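Local coordinates for protein intracellular growth locus, subunit C (Francisella tularensis subsp. tularensis, PDB 2QWU) that is encoded in the Francisella pathogenicity island and probably supports growth of the bacterium inside host cells, at residues A26-I38 / N51-K63. The protein carries 2 engineered substitutions. Residues are numbered along the deposited sequence; the frame is centred on the assembly and turned at random.
Sequences ACIGSHPNCRMFI and NIVAIDGGEDVTK. Engineered in segment 26-38: Met36 (natural residue Leu).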
loop_
_atom_site.group_PDB
_atom_site.type_symbol
_atom_site.label_atom_id
_atom_site.label_comp_id
_atom_site.label_asym_id
_atom_site.label_seq_id
_atom_site.Cartn_x
_atom_site.Cartn_y
_atom_site.Cartn_z
ATOM N N ALA A 26 2.083 -11.390 -3.785
ATOM C CA ALA A 26 3.397 -11.094 -4.343
ATOM C C ALA A 26 4.462 -10.856 -3.257
ATOM O O ALA A 26 5.655 -11.089 -3.510
ATOM C CB ALA A 26 3.330 -9.869 -5.252
ATOM N N CYS A 27 4.022 -10.396 -2.073
ATOM C CA CYS A 27 4.938 -10.088 -0.956
ATOM C C CYS A 27 5.645 -11.331 -0.379
ATOM O O CYS A 27 6.595 -11.192 0.399
ATOM C CB CYS A 27 4.170 -9.329 0.170
ATOM S SG CYS A 27 2.823 -10.238 0.961
ATOM N N ILE A 28 5.167 -12.537 -0.710
ATOM C CA ILE A 28 5.825 -13.720 -0.231
ATOM C C ILE A 28 6.238 -14.622 -1.374
ATOM O O ILE A 28 5.865 -14.428 -2.538
ATOM C CB ILE A 28 4.939 -14.523 0.780
ATOM C CG1 ILE A 28 3.676 -15.067 0.075
ATOM C CG2 ILE A 28 4.659 -13.640 1.993
ATOM C CD1 ILE A 28 2.787 -16.044 0.935
ATOM N N GLY A 29 7.064 -15.602 -1.070
ATOM C CA GLY A 29 7.478 -16.505 -2.138
ATOM C C GLY A 29 8.727 -16.070 -2.902
ATOM O O GLY A 29 9.280 -14.981 -2.666
ATOM N N SER A 30 9.139 -16.925 -3.833
ATOM C CA SER A 30 10.347 -16.766 -4.675
ATOM C C SER A 30 9.907 -16.524 -6.111
ATOM O O SER A 30 9.517 -17.477 -6.775
ATOM C CB SER A 30 11.187 -18.065 -4.702
ATOM O OG SER A 30 11.805 -18.262 -3.448
ATOM N N HIS A 31 9.968 -15.287 -6.580
ATOM C CA HIS A 31 9.534 -14.969 -7.946
ATOM C C HIS A 31 10.163 -13.657 -8.372
ATOM O O HIS A 31 10.653 -12.926 -7.541
ATOM C CB HIS A 31 8.004 -14.886 -8.000
ATOM C CG HIS A 31 7.425 -13.813 -7.141
ATOM N ND1 HIS A 31 7.212 -12.529 -7.597
ATOM C CD2 HIS A 31 7.052 -13.815 -5.842
ATOM C CE1 HIS A 31 6.736 -11.791 -6.618
ATOM N NE2 HIS A 31 6.634 -12.551 -5.538
ATOM N N PRO A 32 10.150 -13.339 -9.681
ATOM C CA PRO A 32 10.747 -12.106 -10.180
ATOM C C PRO A 32 9.794 -10.931 -10.353
ATOM O O PRO A 32 10.167 -9.937 -10.942
ATOM C CB PRO A 32 11.280 -12.555 -11.537
ATOM C CG PRO A 32 10.155 -13.437 -12.026
ATOM C CD PRO A 32 9.807 -14.246 -10.801
ATOM N N ASN A 33 8.567 -11.069 -9.892
ATOM C CA ASN A 33 7.546 -10.026 -10.146
ATOM C C ASN A 33 7.531 -8.950 -9.089
ATOM O O ASN A 33 8.166 -9.086 -8.022
ATOM C CB ASN A 33 6.149 -10.686 -10.277
ATOM C CG ASN A 33 6.177 -11.913 -11.176
ATOM O OD1 ASN A 33 6.636 -11.832 -12.310
ATOM N ND2 ASN A 33 5.720 -13.055 -10.663
ATOM N N CYS A 34 6.836 -7.865 -9.396
ATOM C CA CYS A 34 6.797 -6.740 -8.470
ATOM C C CYS A 34 6.035 -7.044 -7.176
ATOM O O CYS A 34 5.138 -7.904 -7.102
ATOM C CB CYS A 34 6.233 -5.512 -9.147
ATOM S SG CYS A 34 4.483 -5.717 -9.577
ATOM N N ARG A 35 6.487 -6.400 -6.102
ATOM C CA ARG A 35 5.810 -6.579 -4.822
ATOM C C ARG A 35 6.076 -5.323 -3.965
ATOM O O ARG A 35 7.145 -4.697 -4.037
ATOM C CB ARG A 35 6.255 -7.864 -4.087
ATOM C CG ARG A 35 7.651 -7.792 -3.291
ATOM C CD ARG A 35 8.813 -7.585 -4.186
ATOM N NE ARG A 35 8.976 -8.612 -5.211
ATOM C CZ ARG A 35 9.488 -9.848 -5.052
ATOM N NH1 ARG A 35 9.923 -10.315 -3.870
ATOM N NH2 ARG A 35 9.610 -10.651 -6.121
HETATM N N MSE A 36 5.076 -4.960 -3.168
HETATM C CA MSE A 36 5.165 -3.793 -2.287
HETATM C C MSE A 36 4.652 -4.163 -0.926
HETATM O O MSE A 36 3.685 -4.880 -0.792
HETATM C CB MSE A 36 4.319 -2.629 -2.849
HETATM C CG MSE A 36 4.917 -1.949 -4.038
HETATM SE SE MSE A 36 3.774 -0.485 -4.550
HETATM C CE MSE A 36 3.987 0.408 -3.134
ATOM N N PHE A 37 5.366 -3.739 0.120
ATOM C CA PHE A 37 4.890 -3.982 1.435
ATOM C C PHE A 37 5.458 -2.917 2.381
ATOM O O PHE A 37 6.430 -2.209 2.040
ATOM C CB PHE A 37 5.217 -5.421 1.864
ATOM C CG PHE A 37 6.721 -5.766 1.837
ATOM C CD1 PHE A 37 7.534 -5.439 2.918
ATOM C CD2 PHE A 37 7.280 -6.441 0.742
ATOM C CE1 PHE A 37 8.933 -5.797 2.924
ATOM C CE2 PHE A 37 8.663 -6.821 0.726
ATOM C CZ PHE A 37 9.485 -6.481 1.855
ATOM N N ILE A 38 4.804 -2.780 3.530
ATOM C CA ILE A 38 5.209 -1.753 4.486
ATOM C C ILE A 38 5.484 -2.336 5.867
ATOM O O ILE A 38 4.818 -3.266 6.308
ATOM C CB ILE A 38 4.140 -0.648 4.565
ATOM C CG1 ILE A 38 2.748 -1.276 4.825
ATOM C CG2 ILE A 38 4.140 0.181 3.260
ATOM C CD1 ILE A 38 1.616 -0.236 5.015
ATOM N N ASN A 51 3.727 -9.071 11.264
ATOM C CA ASN A 51 3.739 -10.520 11.333
ATOM C C ASN A 51 3.820 -11.243 9.999
ATOM O O ASN A 51 3.592 -12.455 9.915
ATOM C CB ASN A 51 2.468 -10.978 12.073
ATOM C CG ASN A 51 1.202 -10.554 11.356
ATOM O OD1 ASN A 51 1.278 -9.907 10.330
ATOM N ND2 ASN A 51 0.043 -10.883 11.914
ATOM N N ILE A 52 4.139 -10.518 8.932
ATOM C CA ILE A 52 4.249 -11.163 7.652
ATOM C C ILE A 52 5.702 -11.226 7.276
ATOM O O ILE A 52 6.401 -10.192 7.355
ATOM C CB ILE A 52 3.482 -10.374 6.543
ATOM C CG1 ILE A 52 1.987 -10.332 6.878
ATOM C CG2 ILE A 52 3.804 -10.995 5.178
ATOM C CD1 ILE A 52 1.208 -9.315 5.996
ATOM N N VAL A 53 6.166 -12.422 6.915
ATOM C CA VAL A 53 7.570 -12.566 6.482
ATOM C C VAL A 53 7.611 -12.224 4.991
ATOM O O VAL A 53 7.587 -13.115 4.123
ATOM C CB VAL A 53 8.097 -13.985 6.774
ATOM C CG1 VAL A 53 9.561 -14.072 6.423
ATOM C CG2 VAL A 53 7.904 -14.279 8.284
ATOM N N ALA A 54 7.626 -10.920 4.707
ATOM C CA ALA A 54 7.591 -10.422 3.323
ATOM C C ALA A 54 8.977 -10.439 2.739
ATOM O O ALA A 54 10.017 -10.193 3.440
ATOM C CB ALA A 54 7.001 -9.022 3.274
ATOM N N ILE A 55 9.010 -10.726 1.449
ATOM C CA ILE A 55 10.277 -10.896 0.747
ATOM C C ILE A 55 10.561 -9.737 -0.221
ATOM O O ILE A 55 9.777 -9.494 -1.158
ATOM C CB ILE A 55 10.228 -12.227 -0.045
ATOM C CG1 ILE A 55 9.847 -13.411 0.865
ATOM C CG2 ILE A 55 11.577 -12.418 -0.800
ATOM C CD1 ILE A 55 10.908 -13.710 1.955
ATOM N N ASP A 56 11.638 -8.987 0.035
ATOM C CA ASP A 56 12.021 -7.870 -0.821
ATOM C C ASP A 56 12.529 -8.452 -2.175
ATOM O O ASP A 56 12.936 -9.606 -2.270
ATOM C CB ASP A 56 13.123 -7.017 -0.124
ATOM C CG ASP A 56 13.161 -5.560 -0.615
ATOM O OD1 ASP A 56 12.203 -5.104 -1.281
ATOM O OD2 ASP A 56 14.143 -4.826 -0.309
ATOM N N GLY A 57 12.487 -7.636 -3.219
ATOM C CA GLY A 57 12.911 -8.157 -4.513
ATOM C C GLY A 57 14.339 -8.669 -4.455
ATOM O O GLY A 57 15.232 -7.985 -3.899
ATOM N N GLY A 58 14.530 -9.847 -5.013
ATOM C CA GLY A 58 15.844 -10.469 -5.106
ATOM C C GLY A 58 16.317 -11.134 -3.845
ATOM O O GLY A 58 17.374 -11.795 -3.840
ATOM N N GLU A 59 15.554 -10.974 -2.765
ATOM C CA GLU A 59 15.965 -11.513 -1.482
ATOM C C GLU A 59 15.937 -13.053 -1.480
ATOM O O GLU A 59 15.061 -13.699 -2.056
ATOM C CB GLU A 59 15.053 -10.929 -0.386
ATOM C CG GLU A 59 15.504 -11.223 1.043
ATOM C CD GLU A 59 14.435 -10.843 2.069
ATOM O OE1 GLU A 59 13.702 -9.856 1.835
ATOM O OE2 GLU A 59 14.333 -11.527 3.115
ATOM N N ASP A 60 16.908 -13.635 -0.785
ATOM C CA ASP A 60 17.058 -15.080 -0.672
ATOM C C ASP A 60 16.034 -15.576 0.368
ATOM O O ASP A 60 16.200 -15.315 1.563
ATOM C CB ASP A 60 18.506 -15.325 -0.202
ATOM C CG ASP A 60 18.847 -16.769 -0.061
ATOM O OD1 ASP A 60 17.958 -17.644 -0.155
ATOM O OD2 ASP A 60 20.060 -17.005 0.158
ATOM N N VAL A 61 14.995 -16.303 -0.056
ATOM C CA VAL A 61 13.940 -16.700 0.876
ATOM C C VAL A 61 14.333 -17.658 1.988
ATOM O O VAL A 61 13.654 -17.716 2.997
ATOM C CB VAL A 61 12.692 -17.279 0.132
ATOM C CG1 VAL A 61 12.209 -16.257 -0.917
ATOM C CG2 VAL A 61 13.038 -18.618 -0.565
ATOM N N THR A 62 15.438 -18.371 1.791
ATOM C CA THR A 62 15.938 -19.351 2.768
ATOM C C THR A 62 16.586 -18.647 3.951
ATOM O O THR A 62 16.839 -19.271 4.979
ATOM C CB THR A 62 16.997 -20.314 2.150
ATOM O OG1 THR A 62 18.190 -19.593 1.846
ATOM C CG2 THR A 62 16.478 -20.967 0.919
ATOM N N LYS A 63 16.884 -17.363 3.787
ATOM C CA LYS A 63 17.455 -16.600 4.864
ATOM C C LYS A 63 16.379 -15.761 5.566
ATOM O O LYS A 63 16.652 -15.113 6.575
ATOM C CB LYS A 63 18.547 -15.686 4.346
ATOM C CG LYS A 63 19.834 -16.401 4.025
ATOM C CD LYS A 63 20.829 -15.422 3.438
ATOM C CE LYS A 63 22.114 -16.125 3.066
ATOM N NZ LYS A 63 22.894 -15.283 2.085
HETATM O O HOH W 1 14.503 -17.113 -2.820
HETATM O O HOH W 2 12.996 -11.894 -6.198
#
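Arg35 reaches across to Ile55 and Gly57 of the 51-63 loop with a chain bent at chi2 (-65°) and chi3 (-58°), bends that carry its guanidinium to the carbonyls of Asn33 and Ile55. Its CB points at that loop; Arg35 CG lies 3.5 Å from Ile55 O, and CD continues past the same carbonyl toward Gly57 N. The planar tip then divides its work. NE and NH2 both donate to Asn33 O, a side-on grip that fixes the rotation of the guanidinium, while Arg35 NH1 bonds Ile55 O at 2.8 Å, from above the carbonyl plane. Gly57 CA lies over one face of the guanidinium, toward its rim; in the same type II turn, from Asp56 to Glu59, Gly58 takes the positive phi (79°) of the third position. Arginine suits this place because it can serve backbone carbonyls of both segments at once. Nearby, Ala54 sets its small methyl almost centrally over the Phe37 ring, 3.4 Å from CB to the centroid, a CH-pi contact. A nearly straight bond from Ile55 N to Cys27 O (2.7 Å) ties the backbones together. The contact thus joins the loop leading into strand 37-43 to the one between strands 46-47 and 71-79, with Cys27 resting on Ser72 of strand 71-79 and Asn126 binding both Phe37 N and Asp56 OD1.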